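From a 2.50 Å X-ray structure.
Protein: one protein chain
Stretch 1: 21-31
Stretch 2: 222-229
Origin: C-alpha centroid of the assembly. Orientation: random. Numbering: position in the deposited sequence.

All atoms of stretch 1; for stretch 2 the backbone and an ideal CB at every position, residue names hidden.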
# COMPACT_ATOMS: atom_id res chain seq x y z
N LYS A 21 9.50 9.54 1.11
CA LYS A 21 10.88 9.43 1.57
C LYS A 21 10.95 8.81 2.96
O LYS A 21 11.74 7.89 3.19
CB LYS A 21 11.57 10.80 1.58
CG LYS A 21 11.82 11.37 0.17
CD LYS A 21 11.96 12.91 0.17
CE LYS A 21 11.96 13.50 -1.27
NZ LYS A 21 13.06 12.98 -2.16
N LYS A 22 10.11 9.28 3.88
CA LYS A 22 10.14 8.73 5.23
C LYS A 22 9.95 7.21 5.19
O LYS A 22 10.76 6.46 5.74
CB LYS A 22 9.06 9.35 6.10
CG LYS A 22 8.95 8.66 7.45
CD LYS A 22 7.74 9.10 8.23
CE LYS A 22 7.63 8.31 9.52
NZ LYS A 22 6.40 8.63 10.29
N TRP A 23 8.89 6.76 4.53
CA TRP A 23 8.61 5.34 4.44
C TRP A 23 9.73 4.59 3.72
O TRP A 23 10.24 3.58 4.22
CB TRP A 23 7.27 5.09 3.73
CG TRP A 23 6.06 5.54 4.50
CD1 TRP A 23 6.04 6.37 5.59
CD2 TRP A 23 4.69 5.24 4.20
NE1 TRP A 23 4.74 6.61 5.98
CE2 TRP A 23 3.89 5.93 5.15
CE3 TRP A 23 4.05 4.46 3.22
CZ2 TRP A 23 2.49 5.86 5.15
CZ3 TRP A 23 2.66 4.39 3.22
CH2 TRP A 23 1.90 5.08 4.18
N SER A 24 10.13 5.08 2.55
CA SER A 24 11.19 4.40 1.83
C SER A 24 12.45 4.30 2.69
O SER A 24 13.05 3.23 2.78
CB SER A 24 11.48 5.08 0.48
OG SER A 24 11.60 6.48 0.61
N ASP A 25 12.84 5.39 3.35
CA ASP A 25 14.04 5.35 4.20
C ASP A 25 13.85 4.34 5.31
O ASP A 25 14.76 3.55 5.61
CB ASP A 25 14.32 6.72 4.81
CG ASP A 25 14.69 7.76 3.76
OD1 ASP A 25 14.72 7.40 2.55
OD2 ASP A 25 14.94 8.93 4.13
N PHE A 26 12.68 4.35 5.95
CA PHE A 26 12.42 3.41 7.02
C PHE A 26 12.59 1.99 6.48
O PHE A 26 13.17 1.13 7.15
CB PHE A 26 11.00 3.55 7.56
CG PHE A 26 10.65 2.51 8.60
CD1 PHE A 26 11.12 2.62 9.90
CD2 PHE A 26 9.85 1.42 8.27
CE1 PHE A 26 10.80 1.66 10.87
CE2 PHE A 26 9.53 0.45 9.23
CZ PHE A 26 10.00 0.58 10.54
N ILE A 27 12.09 1.75 5.27
CA ILE A 27 12.17 0.42 4.70
C ILE A 27 13.61 0.03 4.41
O ILE A 27 14.03 -1.09 4.71
CB ILE A 27 11.36 0.31 3.40
CG1 ILE A 27 9.89 0.61 3.68
CG2 ILE A 27 11.48 -1.10 2.84
CD1 ILE A 27 9.07 0.87 2.44
N ILE A 28 14.37 0.94 3.81
CA ILE A 28 15.76 0.65 3.51
C ILE A 28 16.48 0.32 4.81
O ILE A 28 17.24 -0.65 4.90
CB ILE A 28 16.46 1.85 2.86
CG1 ILE A 28 15.79 2.20 1.54
CG2 ILE A 28 17.93 1.51 2.62
CD1 ILE A 28 15.90 1.08 0.52
N GLU A 29 16.23 1.14 5.83
CA GLU A 29 16.85 0.98 7.13
C GLU A 29 16.63 -0.42 7.68
O GLU A 29 17.55 -1.09 8.15
CB GLU A 29 16.27 2.02 8.10
CG GLU A 29 16.83 1.99 9.51
CD GLU A 29 16.01 2.84 10.48
OE1 GLU A 29 16.39 2.93 11.68
OE2 GLU A 29 14.98 3.43 10.04
N LYS A 30 15.38 -0.87 7.61
CA LYS A 30 15.04 -2.19 8.09
C LYS A 30 15.68 -3.28 7.23
O LYS A 30 16.04 -4.34 7.73
CB LYS A 30 13.51 -2.32 8.14
CG LYS A 30 12.94 -1.55 9.33
CD LYS A 30 13.33 -2.25 10.62
CE LYS A 30 13.14 -1.39 11.87
NZ LYS A 30 14.14 -0.28 11.94
N CYS A 31 15.86 -3.00 5.95
CA CYS A 31 16.49 -3.95 5.05
C CYS A 31 17.94 -4.15 5.46
O CYS A 31 18.44 -5.28 5.48
CB CYS A 31 16.46 -3.42 3.62
SG CYS A 31 14.83 -3.50 2.88
N UNK A 222 6.46 -5.34 14.42
CA UNK A 222 5.15 -4.74 14.26
C UNK A 222 5.22 -3.35 14.88
O UNK A 222 5.15 -3.20 16.11
CB UNK A 222 4.05 -5.59 14.90
N UNK A 223 5.37 -2.33 14.04
CA UNK A 223 5.48 -0.96 14.52
C UNK A 223 4.35 -0.03 14.10
O UNK A 223 3.42 -0.42 13.38
CB UNK A 223 6.81 -0.37 14.04
N UNK A 224 4.45 1.22 14.55
CA UNK A 224 3.46 2.24 14.26
C UNK A 224 3.87 3.09 13.07
O UNK A 224 4.89 3.78 13.10
CB UNK A 224 3.24 3.13 15.49
N UNK A 225 3.06 3.04 12.02
CA UNK A 225 3.28 3.80 10.81
C UNK A 225 4.72 4.11 10.44
O UNK A 225 5.18 5.25 10.58
CB UNK A 225 2.52 5.12 10.93
N UNK A 226 5.42 3.10 9.94
CA UNK A 226 6.81 3.18 9.49
C UNK A 226 7.80 3.94 10.39
O UNK A 226 8.40 4.94 9.99
CB UNK A 226 6.82 3.84 8.11
N UNK A 227 7.97 3.44 11.61
CA UNK A 227 8.88 4.05 12.55
C UNK A 227 9.12 3.03 13.65
O UNK A 227 8.42 2.01 13.72
CB UNK A 227 8.33 5.37 13.10
N UNK A 228 10.10 3.29 14.50
CA UNK A 228 10.42 2.39 15.59
C UNK A 228 9.34 2.38 16.66
O UNK A 228 9.29 1.46 17.47
CB UNK A 228 11.76 2.78 16.21
N UNK A 229 8.49 3.40 16.68
CA UNK A 229 7.45 3.46 17.70
C UNK A 229 6.63 2.18 17.72
O UNK A 229 6.37 1.57 16.68
CB UNK A 229 6.54 4.67 17.46

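Position 222 lies in a strand, with nothing of the helix within 5.5 Å of its ideal CB, so many residues would do. It is K222, whose amine is hydrogen-bonded elsewhere in the structure.

At 223 the CA-to-CB bond points toward the helix, and the ideal CB lies 4.8 Å from CZ of F26. The extended backbone and the nearby ring favour a compact apolar side chain, such as valine, isoleucine or leucine. V223 is found, and its CG2 packs 3.9 Å from F26 CZ.

Position 224 is out of the helix's reach and leaves the choice open; it is D224, with OD2 bonded elsewhere in the structure.

Position 225 has positive phi (30°), which glycine, asparagine or aspartate adopts more readily than most residues. Its CB points sideways, 5.3 Å from NZ of K22, so an acidic group might also answer that amine, while a small apolar one could meet the tryptophan. The residue is C225: its SG reaches 4.2 Å from NE1 of W23, lying obliquely to the indole, and its backbone O is 3.6 Å from K22 NZ.

Position 226 is the centre of the contact. Phi is again positive (45°), yet the ideal CB is 3.7 Å from W23 CD1 and 3.9 Å from F26 CD2, a setting that rewards a large flat side chain more than glycine. Phenylalanine, tyrosine or perhaps leucine or methionine would suit. Y226 takes the m rotamer at chi1 and lays its ring on the indole in an offset stack: the centroids of the Y226 ring and the W23 five-membered ring are 4.0 Å apart and the planes differ by 12°. CD2 of Y226 touches CD2 of F26 at 3.7 Å, and Y226 CE2 meets I27 CD1 at 4.2 Å. The OH is hydrogen-bonded elsewhere in the structure.

At 227 the CB points away from the helix, while the backbone N sits over the face of F26, 3.4 Å from its CE1. A small or polar residue able to serve its own turn is reasonable. S227 does so: its OG donates to D224 O at 2.8 Å, and the backbone N of 229 donates a weak bond to S227 OG at 3.3 Å.

Position 228 starts sideways with space around its CB, but E29 and K30 offer charges of both signs nearby, so a polar side chain long enough to reach them fits. The end of N228 comes nearer to the helix, close to K30 and the edge of F26.

Position 229 is out of the helix's reach, so any polar residue would serve; it is K229.

Stretch 2 (222-229) KVDCYSNK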
# COMPACT_ATOMS: atom_id res chain seq x y z
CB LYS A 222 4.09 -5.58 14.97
CG LYS A 222 2.69 -5.02 14.79
CD LYS A 222 1.61 -5.93 15.34
CE LYS A 222 1.71 -6.12 16.85
NZ LYS A 222 0.53 -6.86 17.40
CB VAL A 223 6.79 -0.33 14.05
CG1 VAL A 223 7.96 -1.20 14.46
CG2 VAL A 223 6.75 -0.12 12.53
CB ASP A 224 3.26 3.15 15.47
CG ASP A 224 2.09 4.10 15.30
OD1 ASP A 224 2.00 4.79 14.26
OD2 ASP A 224 1.25 4.18 16.24
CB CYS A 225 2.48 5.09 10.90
SG CYS A 225 2.37 5.97 9.34
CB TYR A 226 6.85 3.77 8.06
CG TYR A 226 6.11 2.93 7.04
CD1 TYR A 226 4.72 3.00 6.91
CD2 TYR A 226 6.79 2.01 6.24
CE1 TYR A 226 4.03 2.18 6.02
CE2 TYR A 226 6.12 1.18 5.35
CZ TYR A 226 4.74 1.26 5.24
OH TYR A 226 4.07 0.40 4.38
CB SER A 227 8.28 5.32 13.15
OG SER A 227 7.24 5.00 14.08
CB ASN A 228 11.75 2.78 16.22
CG ASN A 228 12.93 2.55 15.29
OD1 ASN A 228 13.96 3.21 15.42
ND2 ASN A 228 12.78 1.60 14.37
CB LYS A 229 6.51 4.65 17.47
CG LYS A 229 7.17 6.02 17.52
CD LYS A 229 6.13 7.13 17.34
CE LYS A 229 5.53 7.13 15.92
NZ LYS A 229 4.33 8.01 15.80
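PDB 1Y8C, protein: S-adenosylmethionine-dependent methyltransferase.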